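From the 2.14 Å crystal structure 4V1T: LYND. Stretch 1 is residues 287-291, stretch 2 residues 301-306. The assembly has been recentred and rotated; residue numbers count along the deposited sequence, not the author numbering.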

# COMPACT_ATOMS: atom_id res chain seq x y z
N ASP B 287 -20.71 -6.27 -7.74
CA ASP B 287 -21.71 -5.88 -6.74
C ASP B 287 -21.08 -5.00 -5.67
O ASP B 287 -20.15 -5.41 -4.98
CB ASP B 287 -22.37 -7.11 -6.11
CG ASP B 287 -21.36 -8.11 -5.56
OD1 ASP B 287 -20.32 -8.34 -6.21
OD2 ASP B 287 -21.59 -8.64 -4.46
N GLY B 288 -21.59 -3.78 -5.54
CA GLY B 288 -21.07 -2.82 -4.56
C GLY B 288 -19.66 -2.32 -4.86
O GLY B 288 -18.95 -1.88 -3.96
N LYS B 289 -19.27 -2.39 -6.13
CA LYS B 289 -17.92 -2.03 -6.55
C LYS B 289 -17.97 -1.26 -7.85
O LYS B 289 -18.73 -1.61 -8.75
CB LYS B 289 -17.06 -3.28 -6.77
CG LYS B 289 -15.96 -3.50 -5.75
CD LYS B 289 -14.86 -4.40 -6.31
CE LYS B 289 -15.36 -5.81 -6.60
NZ LYS B 289 -14.47 -6.53 -7.55
N ILE B 290 -17.13 -0.24 -7.97
CA ILE B 290 -16.92 0.43 -9.25
C ILE B 290 -15.46 0.28 -9.66
O ILE B 290 -14.55 0.46 -8.86
CB ILE B 290 -17.29 1.91 -9.18
CG1 ILE B 290 -18.77 2.06 -8.82
CG2 ILE B 290 -17.01 2.58 -10.52
CD1 ILE B 290 -19.19 3.47 -8.53
N ILE B 291 -15.26 -0.05 -10.93
CA ILE B 291 -13.93 -0.14 -11.51
C ILE B 291 -13.73 1.01 -12.47
O ILE B 291 -14.55 1.22 -13.36
CB ILE B 291 -13.75 -1.45 -12.29
CG1 ILE B 291 -13.97 -2.64 -11.37
CG2 ILE B 291 -12.38 -1.50 -12.98
CD1 ILE B 291 -12.91 -2.82 -10.30
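Stretch 2 301-306: KSHILI

Strand 301-304 runs antiparallel to strand 289-291, and the contact continues through Leu305 and Gly288, which lie outside the strands. Strand 301-304 and strand 289-291 approach to 4.7 Å between their axes, and their N-to-C directions differ by 156°, so the pair is antiparallel with a modest twist. Backbone angles are extended on both sides, except at Gly288, just before the first strand, which has phi/psi of 68/23; the positive phi is one that glycine tolerates best. In register, Gly288 lies across from Leu305, Lys289 from Ile304, Ile290 from His303 and Ile291 from Ser302, with CA-CA separations of 4.8 to 5.0 Å.

Three main-chain hydrogen bonds fix this register. At the centre, Ile290 and His303 form a hydrogen-bonded pair in which each residue both gives and accepts: Ile290 N donates to His303 O at 2.9 Å with a nearly straight angle of 168°, and His303 N donates to Ile290 O at 2.8 Å, somewhat more bent at 151°. Beyond the end of the strand pairing, Leu305 N donates to Gly288 O at 2.9 Å and 163°, so the ladder extends to the glycine although neither residue belongs to a strand.

Lys289 with Ile304 and Ile291 with Ser302 are non-hydrogen-bonded pairs, whose amides do not point at one another. Three of their CA-H groups, those of Lys289, Ser302 and Ile291, approach carbonyls of the facing strand. His303 O, already an acceptor for Ile290 N, also lies 3.4 Å from Lys289 CA; Ile290 O is 3.5 Å from Ser302 CA, and Lys301 O is 3.4 Å from Ile291 CA.

Side chains alternate between the two faces of the sheet. Ile290 and His303 share one face, with Ile290 CB 4.3 Å from His303 CB. The imidazole does not spend its nitrogens on stretch 1: His303 ND1 is hydrogen-bonded elsewhere in the structure, and NE2 to a residue just outside the stretches.

Lys289, Ile291, Ser302 and Ile304 occupy the other face. Lys289 CG packs 4.4 Å from Ile304 CD1, while Lys289 CD lies 4.4 Å from Ser302 CB and the chain beyond it rises away from the sheet. A water links the two polar groups, accepting from Lys289 NZ at 2.5 Å and hydrogen-bonding with Ser302 OG at 3.0 Å. The serine hydroxyl thus has a polar partner even though its closest neighbour across the strands is apolar, Ile291 CD1 lying 3.2 Å from Ser302 OG. In all, the two stretches bury 398 Å² between them.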

# COMPACT_ATOMS: atom_id res chain seq x y z
N LYS B 301 -8.42 1.22 -10.78
CA LYS B 301 -8.79 1.36 -9.37
C LYS B 301 -10.13 0.67 -9.08
O LYS B 301 -11.05 0.74 -9.90
CB LYS B 301 -8.92 2.85 -9.01
CG LYS B 301 -7.61 3.55 -8.68
CD LYS B 301 -7.79 5.07 -8.74
CE LYS B 301 -6.97 5.81 -7.69
NZ LYS B 301 -7.73 6.01 -6.42
N SER B 302 -10.22 0.03 -7.91
CA SER B 302 -11.47 -0.50 -7.40
C SER B 302 -11.99 0.41 -6.31
O SER B 302 -11.26 0.78 -5.41
CB SER B 302 -11.29 -1.92 -6.84
OG SER B 302 -10.79 -2.77 -7.84
N HIS B 303 -13.26 0.77 -6.41
CA HIS B 303 -13.89 1.71 -5.48
C HIS B 303 -15.08 1.05 -4.79
O HIS B 303 -16.03 0.63 -5.44
CB HIS B 303 -14.34 2.97 -6.23
CG HIS B 303 -13.34 3.49 -7.21
ND1 HIS B 303 -12.40 4.44 -6.88
CD2 HIS B 303 -13.11 3.16 -8.50
CE1 HIS B 303 -11.65 4.70 -7.94
NE2 HIS B 303 -12.05 3.93 -8.93
N ILE B 304 -15.02 0.97 -3.46
CA ILE B 304 -16.06 0.31 -2.68
C ILE B 304 -17.26 1.22 -2.45
O ILE B 304 -17.12 2.30 -1.88
CB ILE B 304 -15.54 -0.15 -1.30
CG1 ILE B 304 -14.29 -1.03 -1.43
CG2 ILE B 304 -16.64 -0.89 -0.53
CD1 ILE B 304 -14.58 -2.48 -1.74
N LEU B 305 -18.44 0.77 -2.85
CA LEU B 305 -19.67 1.49 -2.57
C LEU B 305 -20.29 1.01 -1.26
O LEU B 305 -20.72 -0.14 -1.16
CB LEU B 305 -20.68 1.31 -3.71
CG LEU B 305 -22.08 1.88 -3.44
CD1 LEU B 305 -22.01 3.39 -3.23
CD2 LEU B 305 -23.02 1.53 -4.59
N ILE B 306 -20.34 1.89 -0.27
CA ILE B 306 -20.97 1.57 0.99
C ILE B 306 -22.46 1.85 0.89
O ILE B 306 -22.87 2.90 0.42
CB ILE B 306 -20.36 2.39 2.16
CG1 ILE B 306 -18.97 1.85 2.53
CG2 ILE B 306 -21.24 2.30 3.41
CD1 ILE B 306 -17.88 2.26 1.59
O HOH W 1 -12.28 -5.36 -7.87